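Local coordinates for sortase family protein (Streptococcus agalactiae, PDB 3O0P) that probably joins pilin subunits covalently into surface pili, acting as a class C sortase transpeptidase of group B Streptococcus, at residues Q22-I25 against N26-M29; I142-I145 against K146-I149. All coordinates share one frame; numbering follows the deposited sequence.

Interaction 1: Q22-I25 against N26-M29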
ATOM      1  N   GLN A  22       0.083  -6.233 -24.032  1.00 14.27           N
ATOM      2  CA  GLN A  22      -0.646  -7.187 -23.208  1.00 14.58           C
ATOM      3  C   GLN A  22       0.220  -8.396 -22.839  1.00 12.61           C
ATOM      4  O   GLN A  22       0.128  -8.890 -21.721  1.00 12.14           O
ATOM      5  CB  GLN A  22      -1.951  -7.627 -23.882  1.00 17.32           C
ATOM      6  CG  GLN A  22      -3.025  -6.542 -23.877  0.53 19.28           C
ATOM      7  CD  GLN A  22      -3.449  -6.123 -22.475  0.60 19.57           C
ATOM      8  OE1 GLN A  22      -3.776  -6.954 -21.634  0.47 20.21           O
ATOM      9  NE2 GLN A  22      -3.461  -4.822 -22.230  0.42 21.88           N
ATOM     10  N   LYS A  23       1.075  -8.872 -23.743  1.00 12.49           N
ATOM     11  CA  LYS A  23       1.970  -9.971 -23.400  1.00 12.26           C
ATOM     12  C   LYS A  23       2.897  -9.576 -22.264  1.00 10.42           C
ATOM     13  O   LYS A  23       3.128 -10.352 -21.365  1.00 10.81           O
ATOM     14  CB  LYS A  23       2.785 -10.452 -24.597  1.00 14.89           C
ATOM     15  CG  LYS A  23       2.012 -11.340 -25.577  0.80 16.33           C
ATOM     16  CD  LYS A  23       2.925 -11.936 -26.652  0.98 17.71           C
ATOM     17  CE  LYS A  23       2.113 -12.490 -27.796  0.60 18.69           C
ATOM     18  NZ  LYS A  23       3.020 -13.118 -28.774  0.81 20.35           N
ATOM     19  N   GLU A  24       3.401  -8.348 -22.286  1.00 10.87           N
ATOM     20  CA  GLU A  24       4.328  -7.899 -21.255  1.00 10.47           C
ATOM     21  C   GLU A  24       3.622  -7.696 -19.919  1.00  9.80           C
ATOM     22  O   GLU A  24       4.171  -8.025 -18.874  1.00 10.13           O
ATOM     23  CB  GLU A  24       5.056  -6.627 -21.723  0.85 10.73           C
ATOM     24  CG  GLU A  24       6.005  -6.002 -20.710  0.89 10.03           C
ATOM     25  CD  GLU A  24       7.177  -6.875 -20.317  0.77  8.87           C
ATOM     26  OE1 GLU A  24       7.331  -7.997 -20.841  0.67  8.37           O
ATOM     27  OE2 GLU A  24       7.970  -6.387 -19.474  0.64  8.96           O
ATOM     28  N   ILE A  25       2.409  -7.150 -19.940  1.00 10.20           N
ATOM     29  CA  ILE A  25       1.624  -7.058 -18.722  1.00 10.53           C
ATOM     30  C   ILE A  25       1.396  -8.456 -18.163  1.00  9.44           C
ATOM     31  O   ILE A  25       1.580  -8.676 -16.968  1.00 10.00           O
ATOM     32  CB  ILE A  25       0.292  -6.321 -18.984  0.96 11.91           C
ATOM     33  CG1 ILE A  25       0.547  -4.836 -19.285  1.00 14.56           C
ATOM     34  CG2 ILE A  25      -0.655  -6.484 -17.797  0.93 12.85           C
ATOM     35  CD1 ILE A  25      -0.638  -4.104 -19.821  0.83 15.94           C
ATOM     36  N   ASN A  26       1.051  -9.406 -19.020  1.00 10.67           N
ATOM     37  CA  ASN A  26       0.836 -10.759 -18.542  1.00 10.83           C
ATOM     38  C   ASN A  26       2.077 -11.364 -17.939  1.00  9.73           C
ATOM     39  O   ASN A  26       1.982 -12.073 -16.928  1.00 10.26           O
ATOM     40  CB  ASN A  26       0.323 -11.635 -19.681  1.00 12.57           C
ATOM     41  CG  ASN A  26      -1.171 -11.665 -19.745  1.00 15.25           C
ATOM     42  OD1 ASN A  26      -1.828 -11.899 -18.725  0.51 13.74           O
ATOM     43  ND2 ASN A  26      -1.711 -11.563 -20.943  0.62 17.47           N
ATOM     44  N   ARG A  27       3.232 -11.125 -18.557  1.00  9.80           N
ATOM     45  CA  ARG A  27       4.483 -11.674 -18.058  1.00  9.96           C
ATOM     46  C   ARG A  27       4.786 -11.088 -16.675  1.00  9.04           C
ATOM     47  O   ARG A  27       5.109 -11.814 -15.737  1.00  9.41           O
ATOM     48  CB  ARG A  27       5.606 -11.335 -19.021  0.92  9.84           C
ATOM     49  CG  ARG A  27       6.932 -11.982 -18.626  0.77  9.55           C
ATOM     50  CD  ARG A  27       8.106 -11.465 -19.434  0.86  9.93           C
ATOM     51  NE  ARG A  27       8.420 -10.074 -19.134  0.92 10.27           N
ATOM     52  CZ  ARG A  27       9.164  -9.708 -18.100  0.83 10.02           C
ATOM     53  NH1 ARG A  27       9.681 -10.636 -17.305  0.81 10.90           N
ATOM     54  NH2 ARG A  27       9.414  -8.433 -17.863  0.82 11.67           N
ATOM     55  N   ARG A  28       4.653  -9.778 -16.557  1.00  9.22           N
ATOM     56  CA  ARG A  28       4.940  -9.105 -15.303  1.00  9.19           C
ATOM     57  C   ARG A  28       3.965  -9.514 -14.209  1.00  9.02           C
ATOM     58  O   ARG A  28       4.362  -9.736 -13.058  1.00 10.12           O
ATOM     59  CB  ARG A  28       4.906  -7.591 -15.512  1.00  9.86           C
ATOM     60  CG  ARG A  28       6.088  -7.058 -16.305  1.00  9.97           C
ATOM     61  CD  ARG A  28       5.792  -5.642 -16.714  1.00 10.49           C
ATOM     62  NE  ARG A  28       6.896  -4.875 -17.272  0.92 10.32           N
ATOM     63  CZ  ARG A  28       7.523  -3.876 -16.652  0.83 10.55           C
ATOM     64  NH1 ARG A  28       7.249  -3.569 -15.391  1.00 12.37           N
ATOM     65  NH2 ARG A  28       8.441  -3.181 -17.297  0.85 11.26           N
ATOM     66  N   MET A  29       2.673  -9.555 -14.553  1.00  8.44           N
ATOM     67  CA  MET A  29       1.670  -9.959 -13.599  1.00  9.70           C
ATOM     68  C   MET A  29       1.878 -11.405 -13.164  1.00  9.45           C
ATOM     69  O   MET A  29       1.609 -11.766 -12.024  1.00 10.30           O
ATOM     70  CB  MET A  29       0.262  -9.699 -14.132  0.94  9.98           C
ATOM     71  CG  MET A  29      -0.044  -8.234 -14.369  0.84  9.52           C
ATOM     72  SD  MET A  29      -0.132  -7.161 -12.815  1.00  8.08           S
ATOM     73  CE  MET A  29      -1.700  -7.758 -12.201  0.64 10.35           C
TER
HETATM   74  O   HOH W   1       9.149  -3.698 -20.098  1.00 19.21           O
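Gln-22 O accepts the backbone N-H of Asn-26 at 2.9 Å and so opens a run of i to i+4 helical bonds that Lys-23, Glu-24 and Ile-25 continue to Arg-27, Arg-28 and Met-29. At Glu-24 the side chains join in. Its CG stands anti to the backbone N (chi1 177°), and a bend at chi2 turns the carboxylate along the helix, where two arginines share it. Arg-27 takes Glu-24 side-on: Arg-27 NE reaches Glu-24 OE1 at 2.9 Å in an almost straight bond, and Arg-27 NH2 reaches Glu-24 OE2 at 3.0 Å. Arg-28 NE comes to Glu-24 OE2 at 2.9 Å on the anti side, well out of the carboxylate plane, with the two flat groups nearly perpendicular (84°). OE2 thus accepts from both arginines, and a water bridges it to Arg-28 NH2. The case illustrates how i+3 and i+4 partners can share one acid, an arrangement likely to favour its ionised form. Ile-25 lies alongside Met-29, Ile-25 CG2 being 3.9 Å from Met-29 CG. This part of helix 22-37, largely at the surface, is tied by Arg-28 NH1 to the carbonyls of Met-63 and Glu-65, while Ile-25 and Arg-28 rest on the loop between strands 139-143 and 148-159.

Interaction 2: I142-I145 against K146-I149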
ATOM      1  N   ILE A 142      -6.424   1.255  -5.845  1.00  9.99           N
ATOM      2  CA  ILE A 142      -5.028   1.087  -6.220  1.00  9.37           C
ATOM      3  C   ILE A 142      -4.972   0.803  -7.708  1.00  8.97           C
ATOM      4  O   ILE A 142      -5.627  -0.132  -8.180  1.00 10.79           O
ATOM      5  CB  ILE A 142      -4.364  -0.069  -5.438  1.00 10.36           C
ATOM      6  CG1 ILE A 142      -4.343   0.256  -3.946  1.00 11.79           C
ATOM      7  CG2 ILE A 142      -2.945  -0.310  -5.935  1.00 12.07           C
ATOM      8  CD1 ILE A 142      -4.041  -0.930  -3.070  0.95 13.12           C
ATOM      9  N   GLN A 143      -4.218   1.609  -8.442  1.00  9.93           N
ATOM     10  CA  GLN A 143      -3.969   1.337  -9.841  1.00 10.73           C
ATOM     11  C   GLN A 143      -2.594   0.732  -9.974  1.00  9.71           C
ATOM     12  O   GLN A 143      -1.612   1.256  -9.458  1.00 10.85           O
ATOM     13  CB  GLN A 143      -4.073   2.610 -10.667  1.00 12.68           C
ATOM     14  CG  GLN A 143      -3.889   2.358 -12.137  0.96 14.65           C
ATOM     15  CD  GLN A 143      -3.975   3.619 -12.979  0.86 14.71           C
ATOM     16  OE1 GLN A 143      -4.361   4.693 -12.497  0.66 15.10           O
ATOM     17  NE2 GLN A 143      -3.585   3.501 -14.244  0.83 17.29           N
ATOM     18  N   ASN A 144      -2.529  -0.414 -10.639  1.00  9.03           N
ATOM     19  CA  ASN A 144      -1.248  -1.038 -10.985  1.00  8.98           C
ATOM     20  C   ASN A 144      -1.105  -1.048 -12.509  1.00  9.05           C
ATOM     21  O   ASN A 144      -1.901  -0.424 -13.213  1.00  9.83           O
ATOM     22  CB  ASN A 144      -1.129  -2.432 -10.362  1.00  9.23           C
ATOM     23  CG  ASN A 144      -2.240  -3.371 -10.814  0.88  8.02           C
ATOM     24  OD1 ASN A 144      -2.587  -3.412 -11.992  0.86  7.49           O
ATOM     25  ND2 ASN A 144      -2.830  -4.102  -9.862  0.94  9.56           N
ATOM     26  N   ILE A 145      -0.087  -1.711 -13.032  1.00  8.37           N
ATOM     27  CA  ILE A 145       0.171  -1.649 -14.459  1.00  9.73           C
ATOM     28  C   ILE A 145      -0.966  -2.227 -15.272  1.00  9.86           C
ATOM     29  O   ILE A 145      -1.071  -1.906 -16.452  1.00 12.00           O
ATOM     30  CB  ILE A 145       1.474  -2.362 -14.861  1.00 10.35           C
ATOM     31  CG1 ILE A 145       1.575  -3.773 -14.256  0.95 11.12           C
ATOM     32  CG2 ILE A 145       2.703  -1.514 -14.509  1.00 12.00           C
ATOM     33  CD1 ILE A 145       2.666  -4.622 -14.840  1.00 12.69           C
ATOM     34  N   LYS A 146      -1.779  -3.111 -14.688  1.00  9.90           N
ATOM     35  CA  LYS A 146      -2.868  -3.743 -15.417  1.00 10.12           C
ATOM     36  C   LYS A 146      -4.210  -3.035 -15.287  1.00 10.43           C
ATOM     37  O   LYS A 146      -4.926  -2.886 -16.269  1.00 12.10           O
ATOM     38  CB  LYS A 146      -3.016  -5.191 -14.957  0.99 12.37           C
ATOM     39  CG  LYS A 146      -4.152  -5.910 -15.687  1.00 14.65           C
ATOM     40  CD  LYS A 146      -4.307  -7.366 -15.313  1.00 16.84           C
ATOM     41  CE  LYS A 146      -5.351  -8.055 -16.215  1.00 19.11           C
ATOM     42  NZ  LYS A 146      -4.816  -8.325 -17.567  0.73 21.26           N
ATOM     43  N   GLU A 147      -4.573  -2.634 -14.075  1.00 10.19           N
ATOM     44  CA  GLU A 147      -5.960  -2.213 -13.828  1.00 10.11           C
ATOM     45  C   GLU A 147      -6.038  -1.473 -12.492  1.00  9.70           C
ATOM     46  O   GLU A 147      -5.071  -1.402 -11.744  1.00 10.68           O
ATOM     47  CB  GLU A 147      -6.891  -3.452 -13.824  1.00 11.59           C
ATOM     48  CG  GLU A 147      -6.533  -4.443 -12.737  1.00 12.14           C
ATOM     49  CD  GLU A 147      -7.068  -5.849 -12.973  0.88 11.42           C
ATOM     50  OE1 GLU A 147      -7.733  -6.116 -14.007  0.69 10.24           O
ATOM     51  OE2 GLU A 147      -6.773  -6.700 -12.117  0.85 12.25           O
ATOM     52  N   THR A 148      -7.211  -0.942 -12.199  1.00 10.81           N
ATOM     53  CA  THR A 148      -7.486  -0.331 -10.919  1.00 11.70           C
ATOM     54  C   THR A 148      -8.352  -1.283 -10.113  1.00 11.46           C
ATOM     55  O   THR A 148      -9.353  -1.814 -10.607  1.00 15.04           O
ATOM     56  CB  THR A 148      -8.217   1.001 -11.098  1.00 14.75           C
ATOM     57  OG1 THR A 148      -7.389   1.887 -11.847  0.83 15.77           O
ATOM     58  CG2 THR A 148      -8.479   1.629  -9.771  1.00 16.90           C
ATOM     59  N   ILE A 149      -7.947  -1.521  -8.875  1.00 10.91           N
ATOM     60  CA  ILE A 149      -8.678  -2.368  -7.948  1.00 11.53           C
ATOM     61  C   ILE A 149      -9.166  -1.520  -6.770  1.00 10.85           C
ATOM     62  O   ILE A 149      -8.487  -0.604  -6.322  1.00 13.15           O
ATOM     63  CB  ILE A 149      -7.825  -3.589  -7.526  1.00 12.48           C
ATOM     64  CG1 ILE A 149      -6.524  -3.155  -6.866  1.00 12.55           C
ATOM     65  CG2 ILE A 149      -7.554  -4.482  -8.748  1.00 14.04           C
ATOM     66  CD1 ILE A 149      -5.659  -4.291  -6.347  1.00 15.17           C
TER
HETATM   67  O   HOH W   2      -4.626  -6.367 -10.381  1.00 12.27           O
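Asn-144 N donates to Glu-147 O at 2.9 Å, closing the tip of the beta hairpin formed by strands 139-143 and 148-159 of the sortase domain. Only Ile-145 and Lys-146 lie between these two residues, and the Asn-144 side chain braces the bend with an Asx turn, in which the side-chain oxygen stands in for a backbone carbonyl. From CB, the chain enters the crowded position between the backbone N and the carbonyl carbon (chi1 59°), which brings the amide back over the turn. Asn-144 CG then lies 3.6 Å from Glu-147 O. Asn-144 OD1 takes two backbone N-H groups in succession, Lys-146 N at 2.8 Å and Glu-147 N at 3.0 Å; the first bond is the more bent at hydrogen (141°), and the second donor is tilted further from the amide plane (31°). ND2, on the other branch, gives one hydrogen bond to Pro-106 O outside the hairpin and another to a water that donates in turn to Glu-147 OE2. The buried amide therefore has partners at both its oxygen and its nitrogen, which fixes its rotation.

Beyond the turn, Ile-142 and Ile-149 form an antiparallel hydrogen-bonded pair, each donating its N-H to the other's carbonyl. Their side chains share one face of the sheet, where Ile-142 CB packs against Ile-149 CG1 at 4.0 Å, and Ile-142 also touches Ile-73 of strand 71-75. Gln-143 and Thr-148, the neighbouring non-hydrogen-bonded pair, turn to the opposite face. There the extended glutamine chain passes Thr-148 with its methylenes, Gln-143 CG coming within 3.5 Å of Thr-148 OG1. Between the two strands, Thr-148 CA directs a C-H to Ile-142 O, 3.3 Å away.

How the interactions relate
Interactions 1 and 2 come in series along the chain, yet their centres are about 13 Å apart and they meet directly. Interaction 1 lies within helix 22-37, near the N-terminus; interaction 2 closes the hairpin joining strands 139-143 and 148-159, neighbours in the mixed sheet. The two meet by packing, with the arginine and lysine taking part through CB: Arg-28 CB lies 3.8 Å from Ile-145 CD1, and Lys-146 CB packs against Ile-25 CG2 at 3.9 Å, with Met-29 CE close by. The pair shows how a helix that precedes the sortase beta-barrel in sequence can be set against it in part through a strand-connecting loop, whose two central residues supply side chains that pack on the helix.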